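Side-chain contacts in geranyltranstransferase (Roseobacter denitrificans, PDB 4LLS), which probably condenses allylic diphosphates with isopentenyl diphosphate, in a metal-dependent reaction, to build farnesyl or geranylgeranyl diphosphate for isoprenoid and carotenoid synthesis: residues H95-S98 with L99-D103; L188-D191 with E192-L196. One frame throughout, in Å; residues are numbered along the deposited sequence.

Contact 1: residues H95-S98 with L99-D103; sequences HAYS and LVHDD. With CA (calcium ion), chain F; GST (geranyl S-thiolodiphosphate), chain D; IPE (3-methylbut-3-enyl trihydrogen diphosphate), chain C.
L99 lays its CD1 methyl over one face of the H95 ring, 4.1 Å from the centroid, a CH-pi contact on the helix of the all-alpha polyprenyl synthetase fold that leads into the first aspartate-rich metal motif. Its other methyl, CD2, comes within 3.6 Å of IPE C2. A chi1 of 172°, which sets CG opposite the backbone N, carries the H95 ring to the diphosphate of IPE, where NE2 donates to O3B at 2.8 Å; K63, R66 and R114 grip the same ligand. V100 packs on A58 of helix 50-59, its CG2 lying 3.3 Å from A96 O. H101 offers a ring face to the edge of the Y97 ring, the planes nearly perpendicular at 88° and Y97 CE1 3.7 Å from H101 ND1. Both imidazole nitrogens are bonded, ND1 to D133 of the second subunit and NE2 to V129 O, which fixes the ring's rotation. D102 heads for the metal: OD1 takes a hydrogen bond from Q175, while OD2 binds calcium at 2.3 Å, together with D108 and GST O3A and O3B. D103 pairs with R113 and, through OD2, accepts from a calcium-bound water at 2.7 Å.

Contact 2: residues L188-D191 with E192-L196; sequences LSLD and EITRL
Two torsions set up the start of the helix: S189 holds OG between its backbone N and carbonyl carbon (chi1 66°), and E192 folds CG back beside its own N (chi1 -78°) with the chain extended beyond. The two residues close a capping box. S189, at the N-cap, accepts from E192 N through OG at 3.1 Å, and E192 returns the favour, its OE1 taking the S189 N-H at 2.9 Å in an almost straight bond (171°) on the anti lone pair, away from OE2. A weak link from S189 OG to the same OE1 adds to the box, so this carboxylate oxygen meets both the backbone and the side chain of S189. L188, just ahead of the cap, crosses the E192 side chain at about a right angle, CD2 lying 3.5 Å from OE1. Its CB packs obliquely on I193 CG2 (3.6 Å), and its CD1 reaches L196 CD1 at 4.1 Å, apolar contacts that join the incoming loop to the first turns. One turn on, T194 OG1 donates to L190 O at 2.8 Å from above the carbonyl plane, while T194 N reaches that oxygen from the opposite face. R195 extends to a salt bridge with E47 of the second subunit. L190, I193 and T194 rest on F265 of helix 265-269, and I193 also touches L268 there.

How the contacts relate
Following the chain from the N terminus, contact 1 comes first, in the last turns of helix 81-102, and contact 2 comes much later, where a loop gives way to helix 190-215. Each is local and continuous, so neither closes a long loop; they stand in series, without nesting or crossing. Their centres are 22 Å apart and their nearest atoms about 10 Å, so they do not touch. Helix 171-184 links them: it gives Q175 to D102 of contact 1, and the nearest side-chain atoms of its D178 and of L196 in contact 2 are about 4 Å apart. Contact 1 is buried beside IPE and the substrate analogue GST, contact 2 at the surface, and both reach the second subunit.

Contact 1: residues H95-S98 with L99-D103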
loop_
_atom_site.group_PDB
_atom_site.type_symbol
_atom_site.label_atom_id
_atom_site.label_comp_id
_atom_site.label_asym_id
_atom_site.label_seq_id
_atom_site.Cartn_x
_atom_site.Cartn_y
_atom_site.Cartn_z
ATOM N N HIS A 95 -0.844 9.307 -2.894
ATOM C CA HIS A 95 -1.377 10.477 -2.222
ATOM C C HIS A 95 -2.841 10.268 -1.893
ATOM O O HIS A 95 -3.297 10.582 -0.770
ATOM C CB HIS A 95 -1.114 11.651 -3.135
ATOM C CG HIS A 95 -1.758 12.920 -2.716
ATOM N ND1 HIS A 95 -1.438 13.574 -1.553
ATOM C CD2 HIS A 95 -2.589 13.738 -3.400
ATOM C CE1 HIS A 95 -2.115 14.715 -1.498
ATOM N NE2 HIS A 95 -2.805 14.843 -2.616
ATOM N N ALA A 96 -3.627 9.834 -2.863
ATOM C CA ALA A 96 -5.058 9.654 -2.629
ATOM C C ALA A 96 -5.296 8.685 -1.503
ATOM O O ALA A 96 -6.188 8.922 -0.662
ATOM C CB ALA A 96 -5.783 9.183 -3.861
ATOM N N TYR A 97 -4.555 7.597 -1.455
ATOM C CA TYR A 97 -4.743 6.602 -0.387
ATOM C C TYR A 97 -4.506 7.269 0.955
ATOM O O TYR A 97 -5.306 7.078 1.919
ATOM C CB TYR A 97 -3.809 5.383 -0.581
ATOM C CG TYR A 97 -2.858 5.098 0.546
ATOM C CD1 TYR A 97 -3.305 4.601 1.768
ATOM C CD2 TYR A 97 -1.504 5.185 0.373
ATOM C CE1 TYR A 97 -2.423 4.390 2.795
ATOM C CE2 TYR A 97 -0.605 4.817 1.348
ATOM C CZ TYR A 97 -1.067 4.441 2.584
ATOM O OH TYR A 97 -0.203 4.221 3.636
ATOM N N SER A 98 -3.460 8.061 1.061
ATOM C CA SER A 98 -3.103 8.690 2.334
ATOM C C SER A 98 -4.219 9.595 2.819
ATOM O O SER A 98 -4.485 9.657 4.017
ATOM C CB SER A 98 -1.755 9.458 2.228
ATOM O OG SER A 98 -1.911 10.716 1.546
ATOM N N LEU A 99 -4.915 10.242 1.900
ATOM C CA LEU A 99 -5.992 11.189 2.283
ATOM C C LEU A 99 -7.234 10.398 2.707
ATOM O O LEU A 99 -7.939 10.810 3.643
ATOM C CB LEU A 99 -6.342 12.148 1.163
ATOM C CG LEU A 99 -5.212 13.066 0.670
ATOM C CD1 LEU A 99 -5.724 13.977 -0.437
ATOM C CD2 LEU A 99 -4.536 13.830 1.786
ATOM N N VAL A 100 -7.514 9.287 2.066
ATOM C CA VAL A 100 -8.679 8.474 2.431
ATOM C C VAL A 100 -8.494 8.023 3.868
ATOM O O VAL A 100 -9.431 8.073 4.692
ATOM C CB VAL A 100 -8.854 7.273 1.513
ATOM C CG1 VAL A 100 -9.952 6.370 2.033
ATOM C CG2 VAL A 100 -9.181 7.734 0.116
ATOM N N HIS A 101 -7.323 7.511 4.185
ATOM C CA HIS A 101 -7.053 7.090 5.566
ATOM C C HIS A 101 -6.987 8.245 6.546
ATOM O O HIS A 101 -7.560 8.134 7.636
ATOM C CB HIS A 101 -5.826 6.170 5.645
ATOM C CG HIS A 101 -6.080 4.814 5.072
ATOM N ND1 HIS A 101 -5.186 3.766 5.192
ATOM C CD2 HIS A 101 -7.175 4.296 4.481
ATOM C CE1 HIS A 101 -5.688 2.697 4.626
ATOM N NE2 HIS A 101 -6.893 2.992 4.169
ATOM N N ASP A 102 -6.345 9.354 6.195
ATOM C CA ASP A 102 -6.262 10.519 7.071
ATOM C C ASP A 102 -7.653 11.015 7.443
ATOM O O ASP A 102 -7.832 11.528 8.555
ATOM C CB ASP A 102 -5.466 11.652 6.417
ATOM C CG ASP A 102 -5.184 12.833 7.383
ATOM O OD1 ASP A 102 -4.497 12.622 8.402
ATOM O OD2 ASP A 102 -5.583 13.958 7.022
ATOM N N ASP A 103 -8.585 10.955 6.509
ATOM C CA ASP A 103 -9.912 11.549 6.726
ATOM C C ASP A 103 -10.733 10.706 7.708
ATOM O O ASP A 103 -11.775 11.165 8.153
ATOM C CB ASP A 103 -10.653 11.755 5.411
ATOM C CG ASP A 103 -10.087 12.929 4.556
ATOM O OD1 ASP A 103 -10.260 12.905 3.312
ATOM O OD2 ASP A 103 -9.473 13.832 5.121
HETATM CA CA CA F . -6.172 16.060 7.655
HETATM P PA GST D . -5.433 18.251 5.022
HETATM O O1A GST D . -5.615 18.323 3.508
HETATM O O2A GST D . -5.451 19.600 5.729
HETATM O O3A GST D . -6.351 17.224 5.676
HETATM O O1B GST D . -3.963 17.667 5.200
HETATM P PB GST D . -3.204 17.638 6.591
HETATM O O2B GST D . -2.679 18.941 7.005
HETATM O O3B GST D . -4.104 16.938 7.665
HETATM S S1 GST D . -1.633 16.508 6.141
HETATM C C1 GST D . -2.509 15.068 5.631
HETATM C C2 GST D . -1.721 13.798 5.847
HETATM C C3 GST D . -0.983 13.243 4.875
HETATM C C10 GST D . -0.808 13.904 3.551
HETATM C C4 GST D . -0.215 11.988 5.118
HETATM C C5 GST D . -1.131 10.996 5.849
HETATM C C6 GST D . -0.425 9.706 6.112
HETATM C C7 GST D . -1.058 8.522 6.255
HETATM C C9 GST D . -2.549 8.272 6.198
HETATM C C8 GST D . -0.137 7.362 6.467
HETATM C C1 IPE C . -3.495 17.846 0.806
HETATM O O1 IPE C . -2.664 17.885 -0.372
HETATM C C2 IPE C . -2.788 17.010 1.868
HETATM C C3 IPE C . -1.448 17.602 2.226
HETATM C C4 IPE C . -0.320 16.906 2.097
HETATM C C5 IPE C . -1.387 18.944 2.888
HETATM P PA IPE C . -3.103 18.779 -1.617
HETATM O O1A IPE C . -3.393 20.213 -1.153
HETATM O O2A IPE C . -2.061 18.616 -2.629
HETATM O O3A IPE C . -4.447 18.108 -2.127
HETATM P PB IPE C . -5.159 17.816 -3.554
HETATM O O1B IPE C . -6.651 17.811 -3.258
HETATM O O2B IPE C . -4.768 18.918 -4.497
HETATM O O3B IPE C . -4.569 16.490 -3.971
HETATM O O HOH W 1 -8.438 15.245 7.224
HETATM O O HOH W 2 -7.009 18.038 8.670
#

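Contact 2: residues L188-D191 with E192-L196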
loop_
_atom_site.group_PDB
_atom_site.type_symbol
_atom_site.label_atom_id
_atom_site.label_comp_id
_atom_site.label_asym_id
_atom_site.label_seq_id
_atom_site.Cartn_x
_atom_site.Cartn_y
_atom_site.Cartn_z
ATOM N N LEU A 188 5.125 21.814 20.015
ATOM C CA LEU A 188 6.331 21.467 19.279
ATOM C C LEU A 188 7.122 22.711 18.911
ATOM O O LEU A 188 6.556 23.785 18.713
ATOM C CB LEU A 188 5.978 20.641 18.031
ATOM C CG LEU A 188 5.408 19.226 18.243
ATOM C CD1 LEU A 188 5.316 18.477 16.917
ATOM C CD2 LEU A 188 6.238 18.418 19.229
ATOM N N SER A 189 8.432 22.547 18.831
ATOM C CA SER A 189 9.315 23.593 18.352
ATOM C C SER A 189 9.250 23.655 16.842
ATOM O O SER A 189 8.759 22.729 16.214
ATOM C CB SER A 189 10.753 23.292 18.756
ATOM O OG SER A 189 11.216 22.132 18.093
ATOM N N LEU A 190 9.882 24.675 16.280
ATOM C CA LEU A 190 9.989 24.815 14.842
ATOM C C LEU A 190 10.766 23.653 14.203
ATOM O O LEU A 190 10.317 23.051 13.216
ATOM C CB LEU A 190 10.643 26.157 14.505
ATOM C CG LEU A 190 10.687 26.510 13.034
ATOM C CD1 LEU A 190 9.274 26.688 12.498
ATOM C CD2 LEU A 190 11.499 27.786 12.853
ATOM N N ASP A 191 11.843 23.222 14.844
ATOM C CA ASP A 191 12.584 22.048 14.366
ATOM C C ASP A 191 11.722 20.780 14.356
ATOM O O ASP A 191 11.767 19.985 13.417
ATOM C CB ASP A 191 13.830 21.804 15.235
ATOM C CG ASP A 191 14.963 22.761 14.914
ATOM O OD1 ASP A 191 14.908 23.461 13.882
ATOM O OD2 ASP A 191 15.886 22.872 15.749
ATOM N N GLU A 192 10.941 20.585 15.409
ATOM C CA GLU A 192 10.103 19.397 15.527
ATOM C C GLU A 192 8.993 19.383 14.452
ATOM O O GLU A 192 8.731 18.332 13.841
ATOM C CB GLU A 192 9.505 19.304 16.933
ATOM C CG GLU A 192 10.503 18.796 17.963
ATOM C CD GLU A 192 9.993 18.890 19.389
ATOM O OE1 GLU A 192 9.318 19.895 19.723
ATOM O OE2 GLU A 192 10.246 17.947 20.170
ATOM N N ILE A 193 8.338 20.516 14.216
ATOM C CA ILE A 193 7.275 20.488 13.211
ATOM C C ILE A 193 7.897 20.372 11.828
ATOM O O ILE A 193 7.290 19.791 10.920
ATOM C CB ILE A 193 6.251 21.634 13.265
ATOM C CG1 ILE A 193 6.864 22.980 13.027
ATOM C CG2 ILE A 193 5.475 21.666 14.585
ATOM C CD1 ILE A 193 5.795 23.999 12.670
ATOM N N THR A 194 9.144 20.808 11.683
ATOM C CA THR A 194 9.803 20.690 10.396
ATOM C C THR A 194 10.165 19.229 10.100
ATOM O O THR A 194 9.928 18.721 8.992
ATOM C CB THR A 194 11.052 21.605 10.315
ATOM O OG1 THR A 194 10.644 22.968 10.474
ATOM C CG2 THR A 194 11.712 21.428 8.979
ATOM N N ARG A 195 10.647 18.503 11.105
ATOM C CA ARG A 195 10.941 17.080 10.933
ATOM C C ARG A 195 9.684 16.275 10.622
ATOM O O ARG A 195 9.685 15.402 9.771
ATOM C CB ARG A 195 11.625 16.536 12.179
ATOM C CG ARG A 195 11.259 15.095 12.492
ATOM C CD ARG A 195 12.182 14.106 11.805
ATOM N NE ARG A 195 11.991 12.762 12.351
ATOM C CZ ARG A 195 12.324 12.406 13.590
ATOM N NH1 ARG A 195 12.907 13.277 14.401
ATOM N NH2 ARG A 195 12.073 11.177 14.023
ATOM N N LEU A 196 8.610 16.614 11.297
ATOM C CA LEU A 196 7.321 16.007 11.039
ATOM C C LEU A 196 6.878 16.274 9.575
ATOM O O LEU A 196 6.445 15.326 8.860
ATOM C CB LEU A 196 6.335 16.613 12.021
ATOM C CG LEU A 196 5.040 15.870 12.242
ATOM C CD1 LEU A 196 4.577 16.155 13.664
ATOM C CD2 LEU A 196 4.068 16.390 11.200
#